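Local coordinates for protein lipoxygenase (Cyanothece sp., PDB 5EK8) that probably inserts molecular oxygen into polyunsaturated fatty acids at a non-heme iron centre, as a 9R-lipoxygenase, at residues 4-12 with 207-215. Sequence-based numbering, arbitrary orientation.
Sequences KTKTIFDEI and KHTIANTLN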
loop_
_atom_site.group_PDB
_atom_site.type_symbol
_atom_site.label_atom_id
_atom_site.label_comp_id
_atom_site.label_asym_id
_atom_site.label_seq_id
_atom_site.Cartn_x
_atom_site.Cartn_y
_atom_site.Cartn_z
ATOM N N LYS A 4 29.921 -10.522 -12.660
ATOM C CA LYS A 4 30.404 -9.153 -12.828
ATOM C C LYS A 4 30.030 -8.546 -14.175
ATOM O O LYS A 4 29.504 -7.425 -14.231
ATOM C CB LYS A 4 31.921 -9.098 -12.623
ATOM C CG LYS A 4 32.321 -9.327 -11.166
ATOM C CD LYS A 4 33.716 -8.804 -10.843
ATOM C CE LYS A 4 34.824 -9.664 -11.442
ATOM N NZ LYS A 4 36.176 -9.255 -10.938
ATOM N N THR A 5 30.290 -9.282 -15.251
ATOM C CA THR A 5 29.973 -8.808 -16.593
ATOM C C THR A 5 28.486 -8.492 -16.743
ATOM O O THR A 5 28.110 -7.393 -17.178
ATOM C CB THR A 5 30.381 -9.836 -17.670
ATOM O OG1 THR A 5 29.723 -11.084 -17.425
ATOM C CG2 THR A 5 31.891 -10.054 -17.668
ATOM N N LYS A 6 27.645 -9.458 -16.385
ATOM C CA LYS A 6 26.199 -9.290 -16.490
ATOM C C LYS A 6 25.674 -8.169 -15.597
ATOM O O LYS A 6 24.768 -7.435 -15.986
ATOM C CB LYS A 6 25.477 -10.599 -16.155
ATOM C CG LYS A 6 25.697 -11.721 -17.170
ATOM C CD LYS A 6 25.809 -11.191 -18.600
ATOM C CE LYS A 6 24.491 -10.655 -19.137
ATOM N NZ LYS A 6 24.713 -9.888 -20.392
ATOM N N THR A 7 26.237 -8.045 -14.400
ATOM C CA THR A 7 25.863 -6.963 -13.498
ATOM C C THR A 7 26.116 -5.617 -14.167
ATOM O O THR A 7 25.239 -4.744 -14.193
ATOM C CB THR A 7 26.640 -7.049 -12.171
ATOM O OG1 THR A 7 26.110 -8.121 -11.385
ATOM C CG2 THR A 7 26.520 -5.765 -11.386
ATOM N N ILE A 8 27.313 -5.465 -14.728
ATOM C CA ILE A 8 27.669 -4.225 -15.407
ATOM C C ILE A 8 26.692 -3.908 -16.541
ATOM O O ILE A 8 26.090 -2.823 -16.568
ATOM C CB ILE A 8 29.101 -4.285 -15.964
ATOM C CG1 ILE A 8 30.110 -4.350 -14.818
ATOM C CG2 ILE A 8 29.387 -3.074 -16.828
ATOM C CD1 ILE A 8 31.549 -4.258 -15.262
ATOM N N PHE A 9 26.515 -4.863 -17.457
ATOM C CA PHE A 9 25.625 -4.650 -18.599
ATOM C C PHE A 9 24.200 -4.356 -18.150
ATOM O O PHE A 9 23.450 -3.676 -18.846
ATOM C CB PHE A 9 25.629 -5.859 -19.538
ATOM C CG PHE A 9 26.878 -5.984 -20.367
ATOM C CD1 PHE A 9 27.236 -4.987 -21.254
ATOM C CD2 PHE A 9 27.682 -7.108 -20.272
ATOM C CE1 PHE A 9 28.384 -5.097 -22.019
ATOM C CE2 PHE A 9 28.833 -7.229 -21.035
ATOM C CZ PHE A 9 29.185 -6.221 -21.910
ATOM N N ASP A 10 23.825 -4.876 -16.986
ATOM C CA ASP A 10 22.472 -4.681 -16.481
ATOM C C ASP A 10 22.296 -3.268 -15.951
ATOM O O ASP A 10 21.278 -2.625 -16.214
ATOM C CB ASP A 10 22.134 -5.697 -15.383
ATOM C CG ASP A 10 21.773 -7.070 -15.937
ATOM O OD1 ASP A 10 21.471 -7.175 -17.150
ATOM O OD2 ASP A 10 21.775 -8.039 -15.145
ATOM N N GLU A 11 23.280 -2.792 -15.194
ATOM C CA GLU A 11 23.258 -1.415 -14.705
ATOM C C GLU A 11 23.222 -0.434 -15.872
ATOM O O GLU A 11 22.418 0.513 -15.895
ATOM C CB GLU A 11 24.473 -1.135 -13.818
ATOM C CG GLU A 11 24.469 -1.904 -12.512
ATOM C CD GLU A 11 23.285 -1.541 -11.632
ATOM O OE1 GLU A 11 23.024 -0.327 -11.466
ATOM O OE2 GLU A 11 22.611 -2.469 -11.121
ATOM N N ILE A 12 24.089 -0.679 -16.850
ATOM C CA ILE A 12 24.106 0.111 -18.073
ATOM C C ILE A 12 22.746 0.123 -18.763
ATOM O O ILE A 12 22.204 1.185 -19.075
ATOM C CB ILE A 12 25.164 -0.424 -19.049
ATOM C CG1 ILE A 12 26.565 -0.171 -18.485
ATOM C CG2 ILE A 12 24.991 0.202 -20.432
ATOM C CD1 ILE A 12 27.645 -0.952 -19.182
ATOM N N LYS A 207 26.854 3.738 -10.869
ATOM C CA LYS A 207 28.265 4.038 -10.641
ATOM C C LYS A 207 28.828 3.180 -9.514
ATOM O O LYS A 207 29.876 2.545 -9.660
ATOM C CB LYS A 207 28.454 5.517 -10.309
ATOM C CG LYS A 207 29.911 5.940 -10.195
ATOM C CD LYS A 207 30.078 7.164 -9.306
ATOM C CE LYS A 207 31.549 7.457 -9.036
ATOM N NZ LYS A 207 31.746 8.350 -7.857
ATOM N N HIS A 208 28.115 3.153 -8.393
ATOM C CA HIS A 208 28.569 2.408 -7.228
ATOM C C HIS A 208 28.639 0.915 -7.503
ATOM O O HIS A 208 29.612 0.253 -7.142
ATOM C CB HIS A 208 27.652 2.679 -6.042
ATOM C CG HIS A 208 27.665 4.103 -5.590
ATOM N ND1 HIS A 208 26.653 4.654 -4.837
ATOM C CD2 HIS A 208 28.573 5.090 -5.782
ATOM C CE1 HIS A 208 26.935 5.921 -4.585
ATOM N NE2 HIS A 208 28.093 6.211 -5.150
ATOM N N THR A 209 27.601 0.395 -8.150
ATOM C CA THR A 209 27.515 -1.026 -8.450
ATOM C C THR A 209 28.662 -1.467 -9.345
ATOM O O THR A 209 29.314 -2.480 -9.081
ATOM C CB THR A 209 26.183 -1.383 -9.129
ATOM O OG1 THR A 209 25.095 -1.065 -8.254
ATOM C CG2 THR A 209 26.140 -2.862 -9.447
ATOM N N ILE A 210 28.910 -0.695 -10.401
ATOM C CA ILE A 210 29.997 -1.000 -11.325
ATOM C C ILE A 210 31.334 -0.895 -10.603
ATOM O O ILE A 210 32.241 -1.687 -10.847
ATOM C CB ILE A 210 29.983 -0.063 -12.559
ATOM C CG1 ILE A 210 28.652 -0.187 -13.300
ATOM C CG2 ILE A 210 31.130 -0.390 -13.509
ATOM C CD1 ILE A 210 28.631 0.522 -14.629
ATOM N N ALA A 211 31.442 0.073 -9.696
ATOM C CA ALA A 211 32.671 0.269 -8.934
ATOM C C ALA A 211 32.948 -0.912 -8.006
ATOM O O ALA A 211 34.102 -1.270 -7.770
ATOM C CB ALA A 211 32.599 1.561 -8.134
ATOM N N ASN A 212 31.882 -1.512 -7.486
ATOM C CA ASN A 212 32.000 -2.598 -6.521
ATOM C C ASN A 212 32.569 -3.875 -7.122
ATOM O O ASN A 212 33.227 -4.655 -6.436
ATOM C CB ASN A 212 30.639 -2.888 -5.891
ATOM C CG ASN A 212 30.655 -4.122 -5.024
ATOM O OD1 ASN A 212 31.235 -4.120 -3.941
ATOM N ND2 ASN A 212 30.023 -5.190 -5.499
ATOM N N THR A 213 32.314 -4.089 -8.405
ATOM C CA THR A 213 32.830 -5.271 -9.082
ATOM C C THR A 213 34.341 -5.160 -9.303
ATOM O O THR A 213 35.055 -6.162 -9.281
ATOM C CB THR A 213 32.131 -5.490 -10.430
ATOM O OG1 THR A 213 32.481 -4.428 -11.325
ATOM C CG2 THR A 213 30.620 -5.526 -10.240
ATOM N N LEU A 214 34.820 -3.935 -9.507
ATOM C CA LEU A 214 36.246 -3.688 -9.711
ATOM C C LEU A 214 37.027 -3.905 -8.416
ATOM O O LEU A 214 38.197 -4.291 -8.434
ATOM C CB LEU A 214 36.478 -2.266 -10.232
ATOM C CG LEU A 214 35.659 -1.832 -11.450
ATOM C CD1 LEU A 214 36.049 -0.428 -11.890
ATOM C CD2 LEU A 214 35.822 -2.819 -12.594
ATOM N N ASN A 215 36.361 -3.644 -7.296
ATOM C CA ASN A 215 36.936 -3.831 -5.970
ATOM C C ASN A 215 35.826 -4.050 -4.958
ATOM O O ASN A 215 35.055 -3.133 -4.672
ATOM C CB ASN A 215 37.789 -2.632 -5.562
ATOM C CG ASN A 215 38.309 -2.745 -4.138
ATOM O OD1 ASN A 215 38.480 -3.846 -3.612
ATOM N ND2 ASN A 215 38.558 -1.603 -3.505
#
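Lys4 sits beside Thr213 and Ile8 beside Ile210 where the helical segments 4-12 and 207-214 run almost antiparallel, their directions 165° apart and the axes of these segments 9.5 Å from each other at closest approach. The contact is made by van der Waals packing.

Three threonines run along the interface, with Thr7 and Thr209 in contact near its middle. These two meet methyl to methyl, CG2 of Thr7 3.5 Å from CG2 of Thr209. In both, OG1 lies beside the backbone N (chi1 -74° in Thr7, -61° in Thr209) and CG2 anti to it, which turns each hydroxyl back onto its own helix: Thr7 OG1 is bonded to Thr3 O and Thr209 OG1 to Lys205 O. In this pair the hydroxyls are thereby satisfied locally and carbon is offered to the partner. Thr213 is turned differently, with OG1 between its backbone N and carbonyl carbon, where it bonds Ile210 O at 2.8 Å; Ile8 CD1 meets this same Thr213 OG1 at 4.0 Å.

At one end, Lys4 slides past Thr213 in the opposite sense, its CD 3.7 Å from Thr213 CB, so the aliphatic part of the lysine does the packing. At the other end Glu11 crosses Thr209 at about a right angle, with Glu11 CG 3.6 Å from Thr209 CG2. A bend at chi2 brings its carboxylate over this threonine, and OE1 forms a salt bridge with Lys205, one turn earlier on the second helix. Along one flank Ile8 CD1 lies 4.3 Å from Ile210 CG2, and Ile12 CG1 touches Ile210 CD1.

This is a surface contact, away from the iron and sodium sites. It lays the N-terminal helix 2-21 against the last turns of helix 188-214, whose other neighbours include helix 608-623, where Thr209 touches Ile609, and helix 221-227, touched by Lys207 and His208.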